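Long-range contact in mitochondrial dynamics protein MID49 (Mus musculus, PDB 4WOY), which recruits the fission mediator Drp1 to the mitochondrial outer membrane, regulates its GTPase activity and is required for mitochondrial fission: residues L248-E262 with F282-F296. The protein carries 1 engineered substitution. Residues are numbered along the deposited sequence; the frame is centred on the assembly and turned at random.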
ATOM      1  N   LEU A 248       8.052   4.513 -10.013  1.00 43.90           N
ATOM      2  CA  LEU A 248       8.794   3.951  -8.897  1.00 44.03           C
ATOM      3  C   LEU A 248       8.101   4.417  -7.650  1.00 49.43           C
ATOM      4  O   LEU A 248       8.259   5.574  -7.253  1.00 44.41           O
ATOM      5  CB  LEU A 248      10.244   4.416  -8.905  1.00 44.94           C
ATOM      6  CG  LEU A 248      11.029   3.871 -10.088  1.00 47.54           C
ATOM      7  CD1 LEU A 248      12.479   4.323 -10.033  1.00 36.16           C
ATOM      8  CD2 LEU A 248      10.893   2.337 -10.131  1.00 47.81           C
ATOM      9  N   GLY A 249       7.292   3.542  -7.062  1.00 49.84           N
ATOM     10  CA  GLY A 249       6.482   3.935  -5.927  1.00 44.28           C
ATOM     11  C   GLY A 249       6.946   3.323  -4.630  1.00 39.65           C
ATOM     12  O   GLY A 249       7.997   2.706  -4.558  1.00 43.71           O
ATOM     13  N   TRP A 250       6.108   3.427  -3.615  1.00 49.46           N
ATOM     14  CA  TRP A 250       6.453   2.964  -2.285  1.00 47.19           C
ATOM     15  C   TRP A 250       6.937   1.508  -2.267  1.00 50.71           C
ATOM     16  O   TRP A 250       7.961   1.192  -1.679  1.00 42.60           O
ATOM     17  CB  TRP A 250       5.240   3.102  -1.392  1.00 37.99           C
ATOM     18  CG  TRP A 250       5.495   2.638  -0.024  1.00 46.77           C
ATOM     19  CD1 TRP A 250       5.454   1.350   0.425  1.00 45.17           C
ATOM     20  CD2 TRP A 250       5.773   3.455   1.112  1.00 46.30           C
ATOM     21  NE1 TRP A 250       5.726   1.314   1.765  1.00 51.19           N
ATOM     22  CE2 TRP A 250       5.926   2.591   2.215  1.00 48.83           C
ATOM     23  CE3 TRP A 250       5.905   4.831   1.306  1.00 43.48           C
ATOM     24  CZ2 TRP A 250       6.212   3.058   3.495  1.00 49.68           C
ATOM     25  CZ3 TRP A 250       6.208   5.296   2.573  1.00 50.95           C
ATOM     26  CH2 TRP A 250       6.352   4.412   3.656  1.00 49.56           C
ATOM     27  N   SER A 251       6.199   0.622  -2.923  1.00 54.19           N
ATOM     28  CA  SER A 251       6.520  -0.803  -2.884  1.00 52.35           C
ATOM     29  C   SER A 251       7.845  -1.115  -3.581  1.00 55.05           C
ATOM     30  O   SER A 251       8.598  -1.975  -3.126  1.00 45.97           O
ATOM     31  CB  SER A 251       5.401  -1.620  -3.526  1.00 44.18           C
ATOM     32  OG  SER A 251       5.310  -1.297  -4.890  1.00 56.14           O
ATOM     33  N   HIS A 252       8.115  -0.424  -4.686  1.00 52.97           N
ATOM     34  CA  HIS A 252       9.368  -0.591  -5.417  1.00 38.19           C
ATOM     35  C   HIS A 252      10.567  -0.245  -4.569  1.00 42.04           C
ATOM     36  O   HIS A 252      11.552  -1.016  -4.499  1.00 37.68           O
ATOM     37  CB  HIS A 252       9.396   0.296  -6.644  1.00 40.33           C
ATOM     38  CG  HIS A 252       8.317  -0.002  -7.623  1.00 37.78           C
ATOM     39  ND1 HIS A 252       7.051   0.533  -7.510  1.00 45.02           N
ATOM     40  CD2 HIS A 252       8.306  -0.777  -8.733  1.00 37.81           C
ATOM     41  CE1 HIS A 252       6.302   0.088  -8.506  1.00 50.11           C
ATOM     42  NE2 HIS A 252       7.038  -0.709  -9.259  1.00 46.27           N
ATOM     43  N   LEU A 253      10.498   0.945  -3.967  1.00 38.50           N
ATOM     44  CA  LEU A 253      11.635   1.506  -3.254  1.00 42.01           C
ATOM     45  C   LEU A 253      11.808   0.793  -1.911  1.00 46.78           C
ATOM     46  O   LEU A 253      12.910   0.744  -1.354  1.00 49.04           O
ATOM     47  CB  LEU A 253      11.457   3.029  -3.087  1.00 42.91           C
ATOM     48  CG  LEU A 253      11.303   3.776  -4.425  1.00 42.82           C
ATOM     49  CD1 LEU A 253      10.624   5.132  -4.252  1.00 33.80           C
ATOM     50  CD2 LEU A 253      12.661   3.935  -5.115  1.00 35.76           C
ATOM     51  N   THR A 254      10.723   0.219  -1.401  1.00 46.05           N
ATOM     52  CA  THR A 254      10.807  -0.626  -0.215  1.00 43.68           C
ATOM     53  C   THR A 254      11.783  -1.770  -0.442  1.00 49.18           C
ATOM     54  O   THR A 254      12.599  -2.121   0.421  1.00 51.69           O
ATOM     55  CB  THR A 254       9.432  -1.200   0.139  1.00 47.33           C
ATOM     56  OG1 THR A 254       8.573  -0.135   0.564  1.00 47.14           O
ATOM     57  CG2 THR A 254       9.536  -2.300   1.230  1.00 47.27           C
ATOM     58  N   GLN A 255      11.684  -2.350  -1.630  1.00 51.60           N
ATOM     59  CA  GLN A 255      12.515  -3.482  -2.004  1.00 54.63           C
ATOM     60  C   GLN A 255      13.984  -3.078  -1.989  1.00 52.35           C
ATOM     61  O   GLN A 255      14.858  -3.848  -1.576  1.00 45.60           O
ATOM     62  CB  GLN A 255      12.100  -3.992  -3.388  1.00 51.52           C
ATOM     63  CG  GLN A 255      11.007  -5.046  -3.404  1.00 50.93           C
ATOM     64  CD  GLN A 255      10.116  -5.054  -2.183  1.00 51.22           C
ATOM     65  OE1 GLN A 255      10.414  -5.718  -1.200  1.00 53.49           O
ATOM     66  NE2 GLN A 255       8.999  -4.357  -2.257  1.00 50.16           N
ATOM     67  N   VAL A 256      14.235  -1.854  -2.455  1.00 50.96           N
ATOM     68  CA  VAL A 256      15.582  -1.304  -2.488  1.00 46.21           C
ATOM     69  C   VAL A 256      16.119  -1.171  -1.092  1.00 42.57           C
ATOM     70  O   VAL A 256      17.249  -1.551  -0.837  1.00 37.17           O
ATOM     71  CB  VAL A 256      15.644   0.069  -3.147  1.00 46.12           C
ATOM     72  CG1 VAL A 256      17.075   0.571  -3.092  1.00 49.87           C
ATOM     73  CG2 VAL A 256      15.157  -0.003  -4.601  1.00 42.84           C
ATOM     74  N   VAL A 257      15.320  -0.608  -0.190  1.00 40.08           N
ATOM     75  CA  VAL A 257      15.777  -0.384   1.181  1.00 47.54           C
ATOM     76  C   VAL A 257      15.870  -1.687   1.984  1.00 53.66           C
ATOM     77  O   VAL A 257      16.743  -1.832   2.837  1.00 57.05           O
ATOM     78  CB  VAL A 257      14.881   0.632   1.908  1.00 50.40           C
ATOM     79  CG1 VAL A 257      15.300   0.766   3.403  1.00 42.75           C
ATOM     80  CG2 VAL A 257      14.969   1.977   1.192  1.00 42.54           C
ATOM     81  N   LEU A 258      14.996  -2.648   1.702  1.00 52.23           N
ATOM     82  CA  LEU A 258      15.137  -3.957   2.336  1.00 48.57           C
ATOM     83  C   LEU A 258      16.443  -4.627   1.907  1.00 42.14           C
ATOM     84  O   LEU A 258      17.105  -5.252   2.708  1.00 45.81           O
ATOM     85  CB  LEU A 258      13.938  -4.855   2.022  1.00 48.24           C
ATOM     86  CG  LEU A 258      12.709  -4.500   2.876  1.00 47.56           C
ATOM     87  CD1 LEU A 258      11.459  -5.218   2.415  1.00 42.36           C
ATOM     88  CD2 LEU A 258      12.978  -4.787   4.355  1.00 52.62           C
ATOM     89  N   HIS A 259      16.814  -4.483   0.643  1.00 44.45           N
ATOM     90  CA  HIS A 259      18.040  -5.081   0.144  1.00 48.89           C
ATOM     91  C   HIS A 259      19.278  -4.490   0.808  1.00 54.04           C
ATOM     92  O   HIS A 259      20.131  -5.222   1.302  1.00 48.37           O
ATOM     93  CB  HIS A 259      18.126  -4.911  -1.373  1.00 56.75           C
ATOM     94  CG  HIS A 259      19.330  -5.553  -1.985  1.00 62.63           C
ATOM     95  ND1 HIS A 259      20.503  -4.866  -2.227  1.00 63.79           N
ATOM     96  CD2 HIS A 259      19.550  -6.824  -2.396  1.00 64.60           C
ATOM     97  CE1 HIS A 259      21.388  -5.684  -2.764  1.00 60.93           C
ATOM     98  NE2 HIS A 259      20.833  -6.878  -2.882  1.00 63.93           N
ATOM     99  N   LEU A 260      19.376  -3.166   0.826  1.00 64.55           N
ATOM    100  CA  LEU A 260      20.509  -2.505   1.470  1.00 65.64           C
ATOM    101  C   LEU A 260      20.378  -2.644   2.973  1.00 74.06           C
ATOM    102  O   LEU A 260      21.345  -2.983   3.654  1.00 79.19           O
ATOM    103  CB  LEU A 260      20.576  -1.016   1.106  1.00 57.37           C
ATOM    104  CG  LEU A 260      20.505  -0.572  -0.355  1.00 54.05           C
ATOM    105  CD1 LEU A 260      20.762   0.910  -0.477  1.00 53.47           C
ATOM    106  CD2 LEU A 260      21.495  -1.337  -1.182  1.00 61.51           C
ATOM    107  N   GLY A 261      19.155  -2.430   3.467  1.00 71.65           N
ATOM    108  CA  GLY A 261      18.882  -2.418   4.896  1.00 77.69           C
ATOM    109  C   GLY A 261      19.163  -3.731   5.592  1.00 88.01           C
ATOM    110  O   GLY A 261      19.544  -3.737   6.773  1.00 59.52           O
ATOM    111  N   GLU A 262      19.027  -4.831   4.848  1.00116.28           N
ATOM    112  CA  GLU A 262      19.319  -6.162   5.368  1.00124.06           C
ATOM    113  C   GLU A 262      20.807  -6.393   5.338  1.00127.83           C
ATOM    114  O   GLU A 262      21.261  -7.418   4.846  1.00137.21           O
ATOM    115  CB  GLU A 262      18.615  -7.275   4.568  1.00133.91           C
ATOM    116  CG  GLU A 262      17.089  -7.398   4.711  1.00139.38           C
ATOM    117  CD  GLU A 262      16.649  -8.018   6.023  1.00140.72           C
ATOM    118  OE1 GLU A 262      17.451  -8.757   6.628  1.00141.72           O
ATOM    119  OE2 GLU A 262      15.494  -7.782   6.436  1.00140.94           O
ATOM    120  N   PHE A 282      21.656   0.669  -6.914  1.00 44.10           N
ATOM    121  CA  PHE A 282      20.973  -0.600  -6.941  1.00 47.03           C
ATOM    122  C   PHE A 282      19.809  -0.522  -7.926  1.00 48.79           C
ATOM    123  O   PHE A 282      19.580  -1.450  -8.713  1.00 50.17           O
ATOM    124  CB  PHE A 282      20.493  -0.982  -5.537  1.00 45.49           C
ATOM    125  CG  PHE A 282      19.785  -2.293  -5.493  1.00 45.44           C
ATOM    126  CD1 PHE A 282      20.504  -3.472  -5.521  1.00 49.28           C
ATOM    127  CD2 PHE A 282      18.403  -2.354  -5.462  1.00 47.14           C
ATOM    128  CE1 PHE A 282      19.859  -4.685  -5.518  1.00 47.92           C
ATOM    129  CE2 PHE A 282      17.754  -3.574  -5.447  1.00 50.14           C
ATOM    130  CZ  PHE A 282      18.490  -4.739  -5.479  1.00 50.33           C
ATOM    131  N   LEU A 283      19.106   0.608  -7.910  1.00 40.15           N
ATOM    132  CA  LEU A 283      17.970   0.798  -8.805  1.00 38.02           C
ATOM    133  C   LEU A 283      18.427   0.720 -10.259  1.00 49.51           C
ATOM    134  O   LEU A 283      17.847  -0.033 -11.058  1.00 49.68           O
ATOM    135  CB  LEU A 283      17.291   2.137  -8.526  1.00 37.05           C
ATOM    136  CG  LEU A 283      16.120   2.118  -7.555  1.00 40.19           C
ATOM    137  CD1 LEU A 283      15.818   3.514  -7.030  1.00 43.56           C
ATOM    138  CD2 LEU A 283      14.907   1.582  -8.253  1.00 41.91           C
ATOM    139  N   VAL A 284      19.502   1.444 -10.583  1.00 45.46           N
ATOM    140  CA  VAL A 284      20.021   1.481 -11.942  1.00 43.76           C
ATOM    141  C   VAL A 284      20.460   0.089 -12.407  1.00 49.88           C
ATOM    142  O   VAL A 284      20.221  -0.298 -13.553  1.00 53.42           O
ATOM    143  CB  VAL A 284      21.209   2.474 -12.057  1.00 45.72           C
ATOM    144  CG1 VAL A 284      22.082   2.162 -13.262  1.00 51.65           C
ATOM    145  CG2 VAL A 284      20.707   3.917 -12.149  1.00 45.80           C
ATOM    146  N   GLY A 285      21.041  -0.685 -11.499  1.00 56.46           N
ATOM    147  CA  GLY A 285      21.442  -2.046 -11.808  1.00 56.08           C
ATOM    148  C   GLY A 285      20.221  -2.920 -12.048  1.00 58.56           C
ATOM    149  O   GLY A 285      20.185  -3.687 -12.999  1.00 65.08           O
ATOM    150  N   SER A 286      19.215  -2.781 -11.186  1.00 45.68           N
ATOM    151  CA  SER A 286      17.969  -3.525 -11.317  1.00 48.94           C
ATOM    152  C   SER A 286      17.282  -3.225 -12.637  1.00 56.44           C
ATOM    153  O   SER A 286      16.699  -4.113 -13.265  1.00 55.10           O
ATOM    154  CB  SER A 286      17.010  -3.177 -10.179  1.00 43.21           C
ATOM    155  OG  SER A 286      17.634  -3.308  -8.905  1.00 42.65           O
ATOM    156  N   LEU A 287      17.374  -1.964 -13.054  1.00 63.85           N
ATOM    157  CA  LEU A 287      16.743  -1.512 -14.282  1.00 63.25           C
ATOM    158  C   LEU A 287      17.380  -2.107 -15.524  1.00 69.03           C
ATOM    159  O   LEU A 287      16.675  -2.535 -16.441  1.00 70.91           O
ATOM    160  CB  LEU A 287      16.796   0.011 -14.366  1.00 59.34           C
ATOM    161  CG  LEU A 287      15.812   0.788 -13.513  1.00 59.06           C
ATOM    162  CD1 LEU A 287      16.233   2.245 -13.397  1.00 58.55           C
ATOM    163  CD2 LEU A 287      14.466   0.694 -14.166  1.00 60.28           C
ATOM    164  N   GLU A 288      18.705  -2.164 -15.562  1.00 66.30           N
ATOM    165  CA  GLU A 288      19.347  -2.656 -16.774  1.00 76.55           C
ATOM    166  C   GLU A 288      19.093  -4.143 -16.967  1.00 76.61           C
ATOM    167  O   GLU A 288      19.072  -4.627 -18.099  1.00 82.72           O
ATOM    168  CB  GLU A 288      20.838  -2.334 -16.766  1.00 87.91           C
ATOM    169  CG  GLU A 288      21.163  -1.153 -17.679  1.00100.18           C
ATOM    170  CD  GLU A 288      22.412  -0.388 -17.267  1.00113.48           C
ATOM    171  OE1 GLU A 288      23.339  -1.011 -16.701  1.00118.52           O
ATOM    172  OE2 GLU A 288      22.469   0.840 -17.518  1.00116.50           O
ATOM    173  N   GLN A 289      18.867  -4.861 -15.874  1.00 64.69           N
ATOM    174  CA  GLN A 289      18.490  -6.266 -15.965  1.00 64.82           C
ATOM    175  C   GLN A 289      16.976  -6.449 -15.827  1.00 62.55           C
ATOM    176  O   GLN A 289      16.480  -7.573 -15.796  1.00 62.44           O
ATOM    177  CB  GLN A 289      19.232  -7.096 -14.917  1.00 71.19           C
ATOM    178  CG  GLN A 289      18.985  -6.686 -13.483  1.00 76.71           C
ATOM    179  CD  GLN A 289      19.933  -7.379 -12.517  1.00 87.87           C
ATOM    180  OE1 GLN A 289      20.061  -8.609 -12.529  1.00 87.42           O
ATOM    181  NE2 GLN A 289      20.612  -6.590 -11.683  1.00 93.41           N
ATOM    182  N   ALA A 290      16.254  -5.337 -15.705  1.00 67.44           N
ATOM    183  CA  ALA A 290      14.787  -5.347 -15.639  1.00 67.38           C
ATOM    184  C   ALA A 290      14.214  -6.278 -14.565  1.00 65.75           C
ATOM    185  O   ALA A 290      13.202  -6.928 -14.773  1.00 71.21           O
ATOM    186  CB  ALA A 290      14.216  -5.707 -16.997  1.00 68.32           C
ATOM    187  N   SER A 291      14.890  -6.372 -13.432  1.00 54.42           N
ATOM    188  CA  SER A 291      14.432  -7.225 -12.350  1.00 47.94           C
ATOM    189  C   SER A 291      14.559  -6.549 -10.984  1.00 47.80           C
ATOM    190  O   SER A 291      15.647  -6.203 -10.548  1.00 43.40           O
ATOM    191  CB  SER A 291      15.212  -8.538 -12.360  1.00 51.72           C
ATOM    192  OG  SER A 291      14.908  -9.303 -11.206  1.00 66.36           O
ATOM    193  N   LEU A 292      13.434  -6.372 -10.314  1.00 55.35           N
ATOM    194  CA  LEU A 292      13.399  -5.892  -8.942  1.00 51.94           C
ATOM    195  C   LEU A 292      12.414  -6.754  -8.164  1.00 47.22           C
ATOM    196  O   LEU A 292      11.228  -6.431  -8.090  1.00 43.78           O
ATOM    197  CB  LEU A 292      12.981  -4.421  -8.883  1.00 55.95           C
ATOM    198  CG  LEU A 292      13.005  -3.794  -7.491  1.00 47.85           C
ATOM    199  CD1 LEU A 292      14.406  -3.903  -6.935  1.00 45.37           C
ATOM    200  CD2 LEU A 292      12.519  -2.333  -7.514  1.00 52.73           C
ATOM    201  N   PRO A 293      12.881  -7.896  -7.648  1.00 51.49           N
ATOM    202  CA  PRO A 293      11.987  -8.856  -6.977  1.00 51.89           C
ATOM    203  C   PRO A 293      11.532  -8.407  -5.582  1.00 48.13           C
ATOM    204  O   PRO A 293      12.258  -7.658  -4.951  1.00 51.56           O
ATOM    205  CB  PRO A 293      12.834 -10.134  -6.901  1.00 54.69           C
ATOM    206  CG  PRO A 293      14.256  -9.689  -7.055  1.00 54.39           C
ATOM    207  CD  PRO A 293      14.250  -8.412  -7.842  1.00 46.96           C
ATOM    208  N   CYS A 294      10.362  -8.850  -5.108  1.00 50.89           N
ATOM    209  CA  CYS A 294       9.943  -8.535  -3.726  1.00 48.97           C
ATOM    210  C   CYS A 294      10.770  -9.281  -2.719  1.00 48.83           C
ATOM    211  O   CYS A 294      10.968 -10.475  -2.855  1.00 56.46           O
ATOM    212  CB  CYS A 294       8.487  -8.880  -3.451  1.00 42.24           C
ATOM    213  SG  CYS A 294       7.344  -7.626  -3.775  1.00 76.56           S
ATOM    214  N   HIS A 295      11.197  -8.583  -1.678  1.00 55.29           N
ATOM    215  CA  HIS A 295      12.007  -9.193  -0.634  1.00 53.94           C
ATOM    216  C   HIS A 295      11.318 -10.403   0.012  1.00 57.21           C
ATOM    217  O   HIS A 295      11.941 -11.437   0.245  1.00 64.32           O
ATOM    218  CB  HIS A 295      12.357  -8.158   0.431  1.00 42.17           C
ATOM    219  CG  HIS A 295      13.402  -8.627   1.393  1.00 52.18           C
ATOM    220  ND1 HIS A 295      13.095  -9.160   2.629  1.00 55.63           N
ATOM    221  CD2 HIS A 295      14.753  -8.678   1.289  1.00 49.84           C
ATOM    222  CE1 HIS A 295      14.211  -9.495   3.252  1.00 57.91           C
ATOM    223  NE2 HIS A 295      15.229  -9.213   2.460  1.00 55.36           N
ATOM    224  N   PHE A 296      10.024 -10.276   0.265  1.00 53.36           N
ATOM    225  CA  PHE A 296       9.265 -11.315   0.943  1.00 48.56           C
ATOM    226  C   PHE A 296       8.426 -12.127  -0.028  1.00 48.36           C
ATOM    227  O   PHE A 296       7.604 -12.927   0.387  1.00 51.47           O
ATOM    228  CB  PHE A 296       8.352 -10.699   2.006  1.00 50.57           C
ATOM    229  CG  PHE A 296       9.085 -10.125   3.185  1.00 47.35           C
ATOM    230  CD1 PHE A 296       9.588 -10.959   4.175  1.00 49.27           C
ATOM    231  CD2 PHE A 296       9.241  -8.743   3.319  1.00 46.10           C
ATOM    232  CE1 PHE A 296      10.250 -10.450   5.266  1.00 50.02           C
ATOM    233  CE2 PHE A 296       9.900  -8.220   4.415  1.00 46.94           C
ATOM    234  CZ  PHE A 296      10.411  -9.076   5.393  1.00 48.94           C
TER
HETATM  235  O   HOH W   1       8.778  -7.283  -0.100  1.00 41.25           O
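Rings meet first: His259 and Phe282 form an offset stack, centroids 4.1 Å apart and planes 23° from parallel, with Phe282 CE1 lying over the centre of the imidazole. Both side chains leave their helices with CG anti to the backbone N (chi1 -177° in His259), which turns the rings toward each other across the contact. Ser286 OG, bonded to Phe282 O, lies over the rim of the opposite face of the Phe282 ring.

Apolar packing continues inward, where Val256 CG2 rests on Leu283 CG at 3.8 Å and Leu283 CD1 meets Leu253 CD2 at 3.7 Å. Leu292 differs, setting its CD2 methyl against a carbonyl oxygen, His252 O (3.4 Å).

Beyond the turn, polar bonding takes over. The Gln255 chain bends at chi2, and its OE1 receives an almost straight bond from His295 N (3.0 Å, 172° at the hydrogen), the donor standing above the carbonyl plane. Leu258 CB sits over the His295 face as a CH-pi contact, while Glu262 CG touches His295 NE2 (3.4 Å) and its poorly ordered carboxylate pairs with Arg216.

Within the Mab-21-like HhH/H2TH region, apolar and ring contacts thus join helix to helix, whereas the returning chain is held by the buried Gln255's bond to His295 together with Leu258 and Leu292.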